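Local coordinates for protein pks18 (PDB 1TED) that probably builds tri- and tetraketide alpha-pyrones by extending medium- and long-chain acyl-CoA starters with malonyl-CoA, as a homodimeric type III polyketide synthase, at residues V94-P99 and R103-L108; V47-A52 and R71-S76. All coordinates share one frame; numbering follows the deposited sequence.

How the interactions relate
Both contacts belong to the N-terminal half of a thiolase-fold subunit and pack its peripheral helices together; none of the four segments belongs to the nine-stranded sheet. Interaction 2 comes first along the chain and closes before interaction 1 opens. It sets the start of helix 49-57 against the end of helix 68-74, while interaction 1 sets the turn after helix 92-95 against the start of helix 102-125. Their centres lie 24 Å apart and their nearest atoms about 11 Å, so they do not touch. Both lie near a bound myristic acid, which touches Tyr73 of interaction 2, while the Arg96 side chain of interaction 1 is about 7 Å from it.

Interaction 1: V94-P99 and R103-L108; sequences VFRREP and RDRMHL
Phe95 and Asp104 bring the two backbones closest, with their CA atoms 9.9 Å apart, so side chains and a water must bridge between the type I beta turn Phe95-Glu98 and the first turns of helix 102-125. The turn and a short loop join helix 92-95 to helix 102-125 at the edge of the thiolase-fold subunit. Phe95 reaches across with CG anti to its backbone N (chi1 171°), which carries the ring out to the helix. There its CZ meets Arg105 CG at 3.9 Å, the methylene lying at the ring edge, and Asp104 CB comes in obliquely at 4.0 Å from the same CZ. Beyond CG the Arg105 chain stays extended to NE and runs back past the ring in the opposite direction, so that Phe95 CE2 sits over one face of the guanidinium, offset toward its rim.

Arg96 starts away from the helix but bends at chi2, which brings its end back toward it. Its guanidinium takes Arg105 NH1 over one face, the two planes 51° apart, and Leu108 CD1 lies at its edge. Two like charges thus stand 4.1 Å apart, from Arg96 NH2 to Arg105 NH1. Backbone carbonyls probably temper them: those of Ala209 and Val207 accept from the Arg105 guanidinium, and that of Ser206 weakly from Arg96. Thr101 OG1 bonds Arg105 NE, which helps fix the rotation of the group. Two residues before Arg105, Arg103 forms a salt bridge with Glu276 of the second subunit, which places this helix start at the dimer interface.

A single water completes the join. Lying in the plane of the Arg105 guanidinium, it accepts from Arg105 NH2 at 2.8 Å and gives its hydrogens to Phe95 O, at 2.6 Å, and Glu98 O.

Interaction 2: V47-A52 and R71-S76; sequences VNQSDA and RVYQKS
Ser76 OG is gripped by three partners: it accepts a nearly straight hydrogen bond from Gln49 NE2 (3.0 Å, 168° at the hydrogen), donates to Tyr73 O of its own segment at 2.8 Å, and is also hydrogen-bonded to Ile78 N. The hydroxyl lies in the plane of the Gln49 amide, while its own donation to Tyr73 O is tilted from the carbonyl plane. Gln49 gets there through a first torsion of -169° that sets CG opposite the backbone N, and a bend at chi2, which folds the amide across to the other helix.

The Gln49 side chain crosses that of Tyr73 at about a right angle. Its CD lies in the ring plane at the ring edge, 3.6 Å from Tyr73 CD1, and OE1 comes as near to CE1, with amide and ring planes 72° apart. Partners outside the two segments fix which way round the amide is turned: NE2 also donates to Ser222 O, and OE1 accepts from Arg81 NH2.

Here strand 46-48, which pairs antiparallel with 80-82 apart from the main thiolase-fold sheet, passes into helix 49-57 and meets the last turn of helix 68-74. Asn48 is the N-cap, its OD1 receiving Asp51 N at 3.3 Å and, weakly, Ser50 N.

One turn along from Gln49, Ala52 CB reaches Tyr73 CE1 at 4.4 Å, an apolar contact that Ala53 and Val56 extend along helix 49-57. Tyr73 also packs on Ser222 and touches the bound myristic acid, and its side chain lies about 5 Å from that of His221, a substrate-binding residue by similarity.

Interaction 1: V94-P99 and R103-L108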
ATOM      1  N   VAL A  94     -14.593  14.397 -25.088  1.00 69.61           N
ATOM      2  CA  VAL A  94     -14.182  13.655 -26.280  1.00 67.65           C
ATOM      3  C   VAL A  94     -13.226  12.548 -25.834  1.00 65.60           C
ATOM      4  O   VAL A  94     -13.074  11.523 -26.499  1.00 65.26           O
ATOM      5  CB  VAL A  94     -13.458  14.565 -27.292  1.00 68.35           C
ATOM      6  CG1 VAL A  94     -13.168  13.792 -28.571  1.00 67.78           C
ATOM      7  CG2 VAL A  94     -14.307  15.796 -27.585  1.00 68.96           C
ATOM      8  N   PHE A  95     -12.595  12.783 -24.687  1.00 63.49           N
ATOM      9  CA  PHE A  95     -11.642  11.866 -24.073  1.00 60.40           C
ATOM     10  C   PHE A  95     -12.386  10.918 -23.136  1.00 60.77           C
ATOM     11  O   PHE A  95     -12.007   9.757 -22.974  1.00 60.83           O
ATOM     12  CB  PHE A  95     -10.624  12.679 -23.274  1.00 57.39           C
ATOM     13  CG  PHE A  95      -9.716  11.854 -22.415  1.00 54.63           C
ATOM     14  CD1 PHE A  95      -8.665  11.133 -22.977  1.00 54.15           C
ATOM     15  CD2 PHE A  95      -9.884  11.831 -21.035  1.00 52.60           C
ATOM     16  CE1 PHE A  95      -7.793  10.403 -22.173  1.00 52.73           C
ATOM     17  CE2 PHE A  95      -9.020  11.106 -20.224  1.00 51.84           C
ATOM     18  CZ  PHE A  95      -7.970  10.390 -20.794  1.00 52.01           C
ATOM     19  N   ARG A  96     -13.448  11.440 -22.528  1.00 59.51           N
ATOM     20  CA  ARG A  96     -14.284  10.704 -21.588  1.00 58.81           C
ATOM     21  C   ARG A  96     -14.959   9.491 -22.192  1.00 57.68           C
ATOM     22  O   ARG A  96     -15.245   8.522 -21.494  1.00 56.90           O
ATOM     23  CB  ARG A  96     -15.359  11.631 -21.018  1.00 60.10           C
ATOM     24  CG  ARG A  96     -15.139  12.004 -19.565  1.00 62.25           C
ATOM     25  CD  ARG A  96     -13.753  12.592 -19.338  1.00 62.58           C
ATOM     26  NE  ARG A  96     -13.413  12.612 -17.920  1.00 62.91           N
ATOM     27  CZ  ARG A  96     -12.236  12.986 -17.440  1.00 61.93           C
ATOM     28  NH1 ARG A  96     -11.276  13.379 -18.262  1.00 62.85           N
ATOM     29  NH2 ARG A  96     -12.018  12.960 -16.135  1.00 61.94           N
ATOM     30  N   ARG A  97     -15.212   9.549 -23.492  1.00 57.83           N
ATOM     31  CA  ARG A  97     -15.889   8.461 -24.178  1.00 57.63           C
ATOM     32  C   ARG A  97     -14.989   7.466 -24.895  1.00 55.53           C
ATOM     33  O   ARG A  97     -15.472   6.494 -25.474  1.00 56.27           O
ATOM     34  CB  ARG A  97     -16.912   9.033 -25.163  1.00 59.89           C
ATOM     35  CG  ARG A  97     -18.125   9.663 -24.491  1.00 63.71           C
ATOM     36  CD  ARG A  97     -19.237   9.919 -25.493  1.00 66.77           C
ATOM     37  NE  ARG A  97     -19.083  11.195 -26.185  1.00 69.76           N
ATOM     38  CZ  ARG A  97     -19.340  12.377 -25.633  1.00 71.72           C
ATOM     39  NH1 ARG A  97     -19.764  12.446 -24.376  1.00 72.55           N
ATOM     40  NH2 ARG A  97     -19.178  13.491 -26.340  1.00 72.29           N
ATOM     41  N   GLU A  98     -13.683   7.689 -24.856  1.00 53.15           N
ATOM     42  CA  GLU A  98     -12.775   6.774 -25.530  1.00 51.19           C
ATOM     43  C   GLU A  98     -12.311   5.636 -24.643  1.00 47.30           C
ATOM     44  O   GLU A  98     -12.210   5.780 -23.429  1.00 47.48           O
ATOM     45  CB  GLU A  98     -11.550   7.518 -26.041  1.00 53.68           C
ATOM     46  CG  GLU A  98     -11.861   8.623 -27.010  1.00 59.02           C
ATOM     47  CD  GLU A  98     -10.647   9.016 -27.816  1.00 62.71           C
ATOM     48  OE1 GLU A  98      -9.600   9.333 -27.199  1.00 63.45           O
ATOM     49  OE2 GLU A  98     -10.742   8.999 -29.064  1.00 65.37           O
ATOM     50  N   PRO A  99     -12.027   4.477 -25.246  1.00 44.48           N
ATOM     51  CA  PRO A  99     -11.563   3.311 -24.495  1.00 41.91           C
ATOM     52  C   PRO A  99     -10.047   3.325 -24.332  1.00 39.96           C
ATOM     53  O   PRO A  99      -9.343   4.081 -25.003  1.00 38.34           O
ATOM     54  CB  PRO A  99     -12.019   2.149 -25.368  1.00 41.37           C
ATOM     55  CG  PRO A  99     -11.795   2.697 -26.741  1.00 43.16           C
ATOM     56  CD  PRO A  99     -12.372   4.100 -26.631  1.00 43.73           C
ATOM     57  N   ARG A 103      -4.088   4.664 -18.684  1.00 32.65           N
ATOM     58  CA  ARG A 103      -2.728   5.177 -18.473  1.00 33.08           C
ATOM     59  C   ARG A 103      -2.676   6.707 -18.463  1.00 33.10           C
ATOM     60  O   ARG A 103      -1.964   7.304 -17.659  1.00 33.66           O
ATOM     61  CB  ARG A 103      -1.770   4.641 -19.545  1.00 30.40           C
ATOM     62  CG  ARG A 103      -0.294   4.949 -19.271  1.00 32.91           C
ATOM     63  CD  ARG A 103       0.218   4.236 -18.015  1.00 31.30           C
ATOM     64  NE  ARG A 103       1.569   4.656 -17.640  1.00 32.50           N
ATOM     65  CZ  ARG A 103       2.692   4.246 -18.229  1.00 32.41           C
ATOM     66  NH1 ARG A 103       2.661   3.382 -19.241  1.00 30.76           N
ATOM     67  NH2 ARG A 103       3.857   4.712 -17.810  1.00 31.38           N
ATOM     68  N   ASP A 104      -3.428   7.343 -19.355  1.00 33.07           N
ATOM     69  CA  ASP A 104      -3.444   8.799 -19.409  1.00 32.31           C
ATOM     70  C   ASP A 104      -4.134   9.399 -18.201  1.00 30.55           C
ATOM     71  O   ASP A 104      -3.787  10.497 -17.769  1.00 31.96           O
ATOM     72  CB  ASP A 104      -4.128   9.292 -20.689  1.00 33.89           C
ATOM     73  CG  ASP A 104      -3.262   9.102 -21.922  1.00 38.46           C
ATOM     74  OD1 ASP A 104      -2.034   8.904 -21.771  1.00 40.31           O
ATOM     75  OD2 ASP A 104      -3.802   9.165 -23.048  1.00 41.26           O
ATOM     76  N   ARG A 105      -5.106   8.677 -17.652  1.00 29.10           N
ATOM     77  CA  ARG A 105      -5.849   9.142 -16.486  1.00 26.83           C
ATOM     78  C   ARG A 105      -4.993   9.092 -15.214  1.00 27.36           C
ATOM     79  O   ARG A 105      -5.177   9.907 -14.305  1.00 27.29           O
ATOM     80  CB  ARG A 105      -7.133   8.317 -16.322  1.00 27.47           C
ATOM     81  CG  ARG A 105      -8.210   8.581 -17.393  1.00 25.87           C
ATOM     82  CD  ARG A 105      -9.280   7.490 -17.346  1.00 29.49           C
ATOM     83  NE  ARG A 105     -10.367   7.657 -18.308  1.00 27.90           N
ATOM     84  CZ  ARG A 105     -11.489   8.333 -18.074  1.00 26.66           C
ATOM     85  NH1 ARG A 105     -11.689   8.927 -16.904  1.00 26.76           N
ATOM     86  NH2 ARG A 105     -12.430   8.387 -19.006  1.00 26.60           N
ATOM     87  N   MET A 106      -4.054   8.147 -15.148  1.00 26.41           N
ATOM     88  CA  MET A 106      -3.161   8.044 -13.999  1.00 26.90           C
ATOM     89  C   MET A 106      -2.155   9.204 -14.095  1.00 29.11           C
ATOM     90  O   MET A 106      -1.696   9.736 -13.077  1.00 29.21           O
ATOM     91  CB  MET A 106      -2.428   6.703 -14.011  1.00 25.58           C
ATOM     92  CG  MET A 106      -3.345   5.492 -14.122  1.00 26.34           C
ATOM     93  SD  MET A 106      -4.395   5.250 -12.675  1.00 28.13           S
ATOM     94  CE  MET A 106      -5.889   6.232 -13.134  1.00 27.18           C
ATOM     95  N   HIS A 107      -1.791   9.577 -15.322  1.00 31.21           N
ATOM     96  CA  HIS A 107      -0.898  10.714 -15.517  1.00 32.12           C
ATOM     97  C   HIS A 107      -1.732  11.933 -15.130  1.00 30.87           C
ATOM     98  O   HIS A 107      -1.240  12.865 -14.493  1.00 30.86           O
ATOM     99  CB  HIS A 107      -0.436  10.827 -16.979  1.00 34.42           C
ATOM    100  CG  HIS A 107       0.767   9.992 -17.297  1.00 38.62           C
ATOM    101  ND1 HIS A 107       1.987  10.181 -16.679  1.00 41.85           N
ATOM    102  CD2 HIS A 107       0.934   8.949 -18.145  1.00 40.76           C
ATOM    103  CE1 HIS A 107       2.851   9.288 -17.130  1.00 42.12           C
ATOM    104  NE2 HIS A 107       2.237   8.527 -18.020  1.00 41.20           N
ATOM    105  N   LEU A 108      -3.006  11.923 -15.500  1.00 29.62           N
ATOM    106  CA  LEU A 108      -3.865  13.041 -15.133  1.00 31.33           C
ATOM    107  C   LEU A 108      -3.925  13.119 -13.612  1.00 30.69           C
ATOM    108  O   LEU A 108      -3.935  14.210 -13.036  1.00 31.89           O
ATOM    109  CB  LEU A 108      -5.276  12.865 -15.693  1.00 31.90           C
ATOM    110  CG  LEU A 108      -5.702  13.851 -16.787  1.00 34.73           C
ATOM    111  CD1 LEU A 108      -7.203  13.702 -17.026  1.00 36.69           C
ATOM    112  CD2 LEU A 108      -5.379  15.288 -16.376  1.00 34.28           C
TER
HETATM  113  O   HOH W   1     -11.985   7.549 -21.654  1.00 34.07           O

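Interaction 2: V47-A52 and R71-S76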
ATOM      1  N   VAL A  47     -18.206  22.370  -7.957  1.00 36.65           N
ATOM      2  CA  VAL A  47     -19.280  21.877  -8.809  1.00 35.78           C
ATOM      3  C   VAL A  47     -20.601  21.845  -8.052  1.00 34.92           C
ATOM      4  O   VAL A  47     -20.726  21.181  -7.031  1.00 34.13           O
ATOM      5  CB  VAL A  47     -18.981  20.464  -9.355  1.00 35.86           C
ATOM      6  CG1 VAL A  47     -20.154  19.966 -10.169  1.00 35.38           C
ATOM      7  CG2 VAL A  47     -17.752  20.499 -10.230  1.00 35.93           C
ATOM      8  N   ASN A  48     -21.582  22.583  -8.553  0.50 34.51           N
ATOM      9  CA  ASN A  48     -22.879  22.621  -7.909  0.50 34.16           C
ATOM     10  C   ASN A  48     -23.661  21.364  -8.273  0.50 32.70           C
ATOM     11  O   ASN A  48     -23.824  21.040  -9.449  0.50 29.99           O
ATOM     12  CB  ASN A  48     -23.636  23.873  -8.335  0.50 36.06           C
ATOM     13  CG  ASN A  48     -24.948  24.025  -7.609  1.00 38.52           C
ATOM     14  OD1 ASN A  48     -25.900  23.288  -7.871  1.00 43.25           O
ATOM     15  ND2 ASN A  48     -25.008  24.969  -6.677  1.00 39.14           N
ATOM     16  N   GLN A  49     -24.138  20.663  -7.250  1.00 33.67           N
ATOM     17  CA  GLN A  49     -24.887  19.415  -7.429  1.00 35.39           C
ATOM     18  C   GLN A  49     -26.124  19.532  -8.330  1.00 36.25           C
ATOM     19  O   GLN A  49     -26.422  18.621  -9.118  1.00 34.12           O
ATOM     20  CB  GLN A  49     -25.300  18.846  -6.065  1.00 34.79           C
ATOM     21  CG  GLN A  49     -25.850  17.423  -6.154  1.00 33.96           C
ATOM     22  CD  GLN A  49     -24.789  16.405  -6.532  1.00 33.85           C
ATOM     23  OE1 GLN A  49     -23.921  16.665  -7.372  1.00 33.92           O
ATOM     24  NE2 GLN A  49     -24.860  15.231  -5.921  1.00 33.30           N
ATOM     25  N   SER A  50     -26.847  20.641  -8.207  1.00 38.60           N
ATOM     26  CA  SER A  50     -28.027  20.869  -9.038  1.00 42.01           C
ATOM     27  C   SER A  50     -27.586  21.018 -10.494  1.00 42.62           C
ATOM     28  O   SER A  50     -28.149  20.377 -11.381  1.00 41.58           O
ATOM     29  CB  SER A  50     -28.771  22.128  -8.587  1.00 43.52           C
ATOM     30  OG  SER A  50     -29.224  21.995  -7.251  1.00 47.08           O
ATOM     31  N   ASP A  51     -26.579  21.857 -10.738  1.00 43.70           N
ATOM     32  CA  ASP A  51     -26.072  22.041 -12.098  1.00 44.90           C
ATOM     33  C   ASP A  51     -25.535  20.698 -12.614  1.00 43.95           C
ATOM     34  O   ASP A  51     -25.801  20.311 -13.753  1.00 44.42           O
ATOM     35  CB  ASP A  51     -24.951  23.094 -12.138  1.00 48.43           C
ATOM     36  CG  ASP A  51     -25.399  24.456 -11.622  1.00 50.68           C
ATOM     37  OD1 ASP A  51     -26.512  24.899 -11.967  1.00 52.85           O
ATOM     38  OD2 ASP A  51     -24.628  25.098 -10.879  1.00 55.08           O
ATOM     39  N   ALA A  52     -24.793  19.985 -11.771  1.00 41.81           N
ATOM     40  CA  ALA A  52     -24.247  18.687 -12.155  1.00 41.64           C
ATOM     41  C   ALA A  52     -25.361  17.771 -12.653  1.00 42.50           C
ATOM     42  O   ALA A  52     -25.232  17.147 -13.708  1.00 43.02           O
ATOM     43  CB  ALA A  52     -23.530  18.036 -10.971  1.00 39.22           C
ATOM     44  N   ARG A  71     -33.494  11.711  -9.932  1.00 58.00           N
ATOM     45  CA  ARG A  71     -33.757  10.987  -8.686  1.00 59.19           C
ATOM     46  C   ARG A  71     -32.446  10.699  -7.966  1.00 58.91           C
ATOM     47  O   ARG A  71     -32.247  11.085  -6.812  1.00 58.77           O
ATOM     48  CB  ARG A  71     -34.448   9.650  -8.970  1.00 60.15           C
ATOM     49  CG  ARG A  71     -35.687   9.733  -9.829  1.00 62.59           C
ATOM     50  CD  ARG A  71     -36.180   8.337 -10.181  1.00 65.25           C
ATOM     51  NE  ARG A  71     -36.793   8.307 -11.505  1.00 67.59           N
ATOM     52  CZ  ARG A  71     -36.842   7.229 -12.282  1.00 68.90           C
ATOM     53  NH1 ARG A  71     -36.318   6.083 -11.862  1.00 70.49           N
ATOM     54  NH2 ARG A  71     -37.392   7.305 -13.488  1.00 69.68           N
ATOM     55  N   VAL A  72     -31.558  10.007  -8.671  1.00 58.11           N
ATOM     56  CA  VAL A  72     -30.257   9.634  -8.140  1.00 57.93           C
ATOM     57  C   VAL A  72     -29.361  10.854  -7.938  1.00 57.47           C
ATOM     58  O   VAL A  72     -28.141  10.754  -8.017  1.00 61.40           O
ATOM     59  CB  VAL A  72     -29.554   8.622  -9.090  1.00 57.56           C
ATOM     60  CG1 VAL A  72     -29.290   9.270 -10.434  1.00 59.79           C
ATOM     61  CG2 VAL A  72     -28.257   8.117  -8.472  1.00 57.12           C
ATOM     62  N   TYR A  73     -29.963  12.007  -7.686  1.00 55.08           N
ATOM     63  CA  TYR A  73     -29.195  13.231  -7.465  1.00 52.77           C
ATOM     64  C   TYR A  73     -29.840  14.050  -6.365  1.00 51.75           C
ATOM     65  O   TYR A  73     -29.145  14.652  -5.546  1.00 50.93           O
ATOM     66  CB  TYR A  73     -29.088  14.061  -8.757  1.00 52.08           C
ATOM     67  CG  TYR A  73     -27.772  13.874  -9.492  1.00 50.12           C
ATOM     68  CD1 TYR A  73     -26.615  14.527  -9.070  1.00 48.04           C
ATOM     69  CD2 TYR A  73     -27.674  12.992 -10.570  1.00 48.80           C
ATOM     70  CE1 TYR A  73     -25.391  14.299  -9.700  1.00 48.47           C
ATOM     71  CE2 TYR A  73     -26.458  12.757 -11.205  1.00 47.42           C
ATOM     72  CZ  TYR A  73     -25.323  13.410 -10.764  1.00 47.87           C
ATOM     73  OH  TYR A  73     -24.117  13.142 -11.368  1.00 47.94           O
ATOM     74  N   GLN A  74     -31.169  14.074  -6.339  1.00 49.37           N
ATOM     75  CA  GLN A  74     -31.852  14.813  -5.296  1.00 49.69           C
ATOM     76  C   GLN A  74     -31.816  13.977  -4.022  1.00 46.78           C
ATOM     77  O   GLN A  74     -32.074  14.481  -2.930  1.00 47.11           O
ATOM     78  CB  GLN A  74     -33.299  15.136  -5.694  1.00 52.66           C
ATOM     79  CG  GLN A  74     -34.121  13.957  -6.176  1.00 56.77           C
ATOM     80  CD  GLN A  74     -35.542  14.358  -6.542  1.00 60.19           C
ATOM     81  OE1 GLN A  74     -35.758  15.299  -7.314  1.00 60.13           O
ATOM     82  NE2 GLN A  74     -36.520  13.640  -5.993  1.00 62.20           N
ATOM     83  N   LYS A  75     -31.475  12.700  -4.168  1.00 43.18           N
ATOM     84  CA  LYS A  75     -31.394  11.808  -3.017  1.00 42.03           C
ATOM     85  C   LYS A  75     -29.952  11.650  -2.513  1.00 39.86           C
ATOM     86  O   LYS A  75     -29.686  10.858  -1.615  1.00 39.72           O
ATOM     87  CB  LYS A  75     -31.988  10.437  -3.371  1.00 40.92           C
ATOM     88  N   SER A  76     -29.027  12.417  -3.079  1.00 38.15           N
ATOM     89  CA  SER A  76     -27.621  12.333  -2.682  1.00 35.85           C
ATOM     90  C   SER A  76     -27.304  13.064  -1.381  1.00 34.15           C
ATOM     91  O   SER A  76     -26.395  12.682  -0.656  1.00 35.71           O
ATOM     92  CB  SER A  76     -26.735  12.903  -3.785  1.00 34.94           C
ATOM     93  OG  SER A  76     -26.882  14.311  -3.868  1.00 36.38           O
TER